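Local atomic coordinates of shikimate dehydrogenase (NADP(+)) (PDB entry 2D5C), a protein that catalyses the reversible NADPH-linked reduction of 3-dehydroshikimate to shikimate on the pathway to chorismate and the aromatic amino acids. Residues Ile113-Gly123 against Ala169-Thr179. Sequence-based numbering, arbitrary orientation.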
loop_
_atom_site.group_PDB
_atom_site.type_symbol
_atom_site.label_atom_id
_atom_site.label_comp_id
_atom_site.label_asym_id
_atom_site.label_seq_id
_atom_site.Cartn_x
_atom_site.Cartn_y
_atom_site.Cartn_z
ATOM N N ILE A 113 -26.467 5.650 16.602
ATOM C CA ILE A 113 -27.189 6.614 15.785
ATOM C C ILE A 113 -27.880 5.817 14.687
ATOM O O ILE A 113 -27.221 5.200 13.855
ATOM C CB ILE A 113 -26.227 7.635 15.152
ATOM C CG1 ILE A 113 -25.341 8.260 16.233
ATOM C CG2 ILE A 113 -27.022 8.713 14.419
ATOM C CD1 ILE A 113 -26.084 9.122 17.234
ATOM N N PRO A 114 -29.219 5.818 14.670
ATOM C CA PRO A 114 -29.965 5.075 13.653
ATOM C C PRO A 114 -29.742 5.583 12.233
ATOM O O PRO A 114 -29.708 6.789 11.990
ATOM C CB PRO A 114 -31.411 5.234 14.111
ATOM C CG PRO A 114 -31.416 6.576 14.724
ATOM C CD PRO A 114 -30.136 6.587 15.529
ATOM N N LEU A 115 -29.584 4.655 11.296
ATOM C CA LEU A 115 -29.379 5.035 9.910
ATOM C C LEU A 115 -30.721 5.384 9.302
ATOM O O LEU A 115 -31.260 4.645 8.482
ATOM C CB LEU A 115 -28.711 3.901 9.134
ATOM C CG LEU A 115 -27.215 3.751 9.418
ATOM C CD1 LEU A 115 -26.677 2.499 8.733
ATOM C CD2 LEU A 115 -26.479 4.994 8.926
ATOM N N LYS A 116 -31.260 6.521 9.726
ATOM C CA LYS A 116 -32.543 6.987 9.237
ATOM C C LYS A 116 -32.424 8.393 8.677
ATOM O O LYS A 116 -31.835 9.277 9.301
ATOM C CB LYS A 116 -33.578 6.964 10.367
ATOM C CG LYS A 116 -33.765 5.589 10.989
ATOM C CD LYS A 116 -35.127 5.447 11.645
ATOM C CE LYS A 116 -35.397 3.998 12.027
ATOM N NZ LYS A 116 -36.844 3.755 12.298
ATOM N N GLY A 117 -32.980 8.588 7.487
ATOM C CA GLY A 117 -32.945 9.893 6.858
ATOM C C GLY A 117 -34.295 10.565 6.972
ATOM O O GLY A 117 -35.186 10.055 7.659
ATOM N N PRO A 118 -34.486 11.718 6.321
ATOM C CA PRO A 118 -33.488 12.407 5.494
ATOM C C PRO A 118 -32.307 12.841 6.350
ATOM O O PRO A 118 -32.488 13.286 7.483
ATOM C CB PRO A 118 -34.256 13.617 4.963
ATOM C CG PRO A 118 -35.674 13.169 4.979
ATOM C CD PRO A 118 -35.770 12.430 6.278
ATOM N N ALA A 119 -31.105 12.706 5.802
ATOM C CA ALA A 119 -29.884 13.097 6.501
ATOM C C ALA A 119 -29.375 14.361 5.817
ATOM O O ALA A 119 -29.123 14.353 4.616
ATOM C CB ALA A 119 -28.848 11.987 6.382
ATOM N N LEU A 120 -29.231 15.448 6.577
ATOM C CA LEU A 120 -28.744 16.710 6.011
ATOM C C LEU A 120 -27.298 16.963 6.416
ATOM O O LEU A 120 -26.967 17.015 7.600
ATOM C CB LEU A 120 -29.614 17.885 6.474
ATOM C CG LEU A 120 -29.105 19.300 6.138
ATOM C CD1 LEU A 120 -28.950 19.491 4.626
ATOM C CD2 LEU A 120 -30.069 20.321 6.711
ATOM N N VAL A 121 -26.439 17.112 5.418
ATOM C CA VAL A 121 -25.030 17.375 5.645
ATOM C C VAL A 121 -24.803 18.872 5.411
ATOM O O VAL A 121 -25.113 19.392 4.339
ATOM C CB VAL A 121 -24.154 16.563 4.671
ATOM C CG1 VAL A 121 -22.658 16.805 4.978
ATOM C CG2 VAL A 121 -24.504 15.064 4.787
ATOM N N LEU A 122 -24.330 19.562 6.440
ATOM C CA LEU A 122 -24.052 20.981 6.316
ATOM C C LEU A 122 -22.584 21.114 5.940
ATOM O O LEU A 122 -21.712 20.660 6.680
ATOM C CB LEU A 122 -24.312 21.698 7.638
ATOM C CG LEU A 122 -25.706 21.519 8.242
ATOM C CD1 LEU A 122 -25.737 22.348 9.534
ATOM C CD2 LEU A 122 -26.812 21.959 7.277
ATOM N N GLY A 123 -22.320 21.727 4.787
ATOM C CA GLY A 123 -20.950 21.896 4.343
ATOM C C GLY A 123 -20.664 20.927 3.216
ATOM O O GLY A 123 -20.841 19.723 3.384
ATOM N N ALA A 169 -33.579 22.002 7.377
ATOM C CA ALA A 169 -32.958 21.277 8.484
ATOM C C ALA A 169 -34.030 20.856 9.499
ATOM O O ALA A 169 -33.856 19.884 10.229
ATOM C CB ALA A 169 -31.895 22.158 9.179
ATOM N N ARG A 170 -35.135 21.592 9.540
ATOM C CA ARG A 170 -36.215 21.276 10.480
ATOM C C ARG A 170 -36.894 19.962 10.134
ATOM O O ARG A 170 -37.562 19.363 10.983
ATOM C CB ARG A 170 -37.255 22.403 10.497
ATOM C CG ARG A 170 -36.740 23.702 11.102
ATOM C CD ARG A 170 -37.729 24.854 10.934
ATOM N NE ARG A 170 -38.143 25.028 9.543
ATOM C CZ ARG A 170 -38.701 26.134 9.058
ATOM N NH1 ARG A 170 -38.909 27.178 9.851
ATOM N NH2 ARG A 170 -39.065 26.195 7.781
ATOM N N GLU A 171 -36.717 19.511 8.895
ATOM C CA GLU A 171 -37.326 18.264 8.441
ATOM C C GLU A 171 -36.353 17.091 8.355
ATOM O O GLU A 171 -36.740 15.983 7.986
ATOM C CB GLU A 171 -37.982 18.476 7.080
ATOM C CG GLU A 171 -39.092 19.503 7.107
ATOM C CD GLU A 171 -39.395 20.058 5.736
ATOM O OE1 GLU A 171 -39.612 19.253 4.806
ATOM O OE2 GLU A 171 -39.420 21.299 5.591
ATOM N N ALA A 172 -35.091 17.325 8.688
ATOM C CA ALA A 172 -34.101 16.255 8.640
ATOM C C ALA A 172 -34.199 15.421 9.910
ATOM O O ALA A 172 -34.645 15.920 10.945
ATOM C CB ALA A 172 -32.699 16.841 8.519
ATOM N N ARG A 173 -33.788 14.158 9.823
ATOM C CA ARG A 173 -33.794 13.261 10.979
ATOM C C ARG A 173 -32.379 13.061 11.490
ATOM O O ARG A 173 -32.166 12.661 12.638
ATOM C CB ARG A 173 -34.417 11.909 10.614
ATOM C CG ARG A 173 -35.926 11.960 10.596
ATOM C CD ARG A 173 -36.473 12.228 12.001
ATOM N NE ARG A 173 -37.757 12.925 11.970
ATOM C CZ ARG A 173 -37.896 14.248 12.001
ATOM N NH1 ARG A 173 -36.830 15.036 12.072
ATOM N NH2 ARG A 173 -39.107 14.789 11.952
ATOM N N LEU A 174 -31.404 13.325 10.624
ATOM C CA LEU A 174 -30.002 13.218 10.987
ATOM C C LEU A 174 -29.351 14.485 10.447
ATOM O O LEU A 174 -29.445 14.775 9.259
ATOM C CB LEU A 174 -29.348 12.004 10.335
ATOM C CG LEU A 174 -27.837 11.891 10.555
ATOM C CD1 LEU A 174 -27.529 11.819 12.052
ATOM C CD2 LEU A 174 -27.309 10.669 9.829
ATOM N N LEU A 175 -28.702 15.237 11.321
ATOM C CA LEU A 175 -28.056 16.474 10.911
ATOM C C LEU A 175 -26.566 16.344 11.212
ATOM O O LEU A 175 -26.186 16.016 12.334
ATOM C CB LEU A 175 -28.674 17.636 11.707
ATOM C CG LEU A 175 -28.240 19.068 11.441
ATOM C CD1 LEU A 175 -28.467 19.443 9.980
ATOM C CD2 LEU A 175 -29.046 19.971 12.374
ATOM N N VAL A 176 -25.718 16.596 10.216
ATOM C CA VAL A 176 -24.280 16.481 10.418
ATOM C C VAL A 176 -23.570 17.789 10.110
ATOM O O VAL A 176 -23.728 18.340 9.020
ATOM C CB VAL A 176 -23.660 15.378 9.502
ATOM C CG1 VAL A 176 -22.166 15.269 9.748
ATOM C CG2 VAL A 176 -24.324 14.038 9.767
ATOM N N ASN A 177 -22.818 18.312 11.069
ATOM C CA ASN A 177 -22.084 19.536 10.772
ATOM C C ASN A 177 -20.731 19.185 10.186
ATOM O O ASN A 177 -19.877 18.637 10.880
ATOM C CB ASN A 177 -21.854 20.404 12.009
ATOM C CG ASN A 177 -20.963 21.595 11.699
ATOM O OD1 ASN A 177 -21.126 22.242 10.659
ATOM N ND2 ASN A 177 -20.028 21.896 12.598
ATOM N N ALA A 178 -20.560 19.497 8.901
ATOM C CA ALA A 178 -19.309 19.251 8.198
ATOM C C ALA A 178 -18.726 20.593 7.757
ATOM O O ALA A 178 -17.947 20.665 6.803
ATOM C CB ALA A 178 -19.551 18.328 6.981
ATOM N N THR A 179 -19.120 21.665 8.443
ATOM C CA THR A 179 -18.580 22.986 8.131
ATOM C C THR A 179 -17.547 23.229 9.224
ATOM O O THR A 179 -17.443 22.449 10.170
ATOM C CB THR A 179 -19.630 24.123 8.247
ATOM O OG1 THR A 179 -19.911 24.380 9.632
ATOM C CG2 THR A 179 -20.916 23.763 7.521
#
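Pro118, which follows a cis peptide bond, starts the pairing with a carbonyl that takes two successive amides: Arg173 N reaches Pro118 O at 2.8 Å, and Leu174 N adds a weak bond to the same oxygen. From there strands 119-122 and 174-177 run parallel. Leu120 N donates to Leu174 O, Val176 N to Leu120 O and Leu122 N to Val176 O, the last at 2.9 Å and almost straight (N-H...O 175°). Ala178 N closes the ladder on Leu122 O.

On one face of the sheet, Leu120 and Leu175 lie side by side, with Leu120 CD2 3.7 Å from Leu175 CD1. With CG anti to the backbone N (chi1 171°), Leu120 extends that same CD2 over the short 3-10 turn, 3.6 Å from Ala169 CB. Leu122 CG meets the same methyl, Leu175 CD1, at 3.9 Å, its side chain slanting across that of Leu175. On the other face Leu174 packs on Ala119 and Ile113, while helix 126-137 covers Ala119, Val121 and Val176.

At the C-terminal end Asn177 OD1 receives both Thr179 N, in an Asx turn, and Thr179 OG1, at 2.7 Å in the carbonyl plane on a lone pair; Asp204 holds Asn177 ND2. Thr179 CG2 meanwhile rests 3.3 Å from Leu122 O. A valine in place of Thr179 would probably leave Asn177 OD1 with only the backbone amide of this pair and the turn less firmly fixed. Gly123, whose backbone angles suit no side chain, contacts Thr179 CG2 and belongs to the NADP(+) site, opening the glycine-rich turn after the first strand of a Rossmann fold, here paired with its fourth.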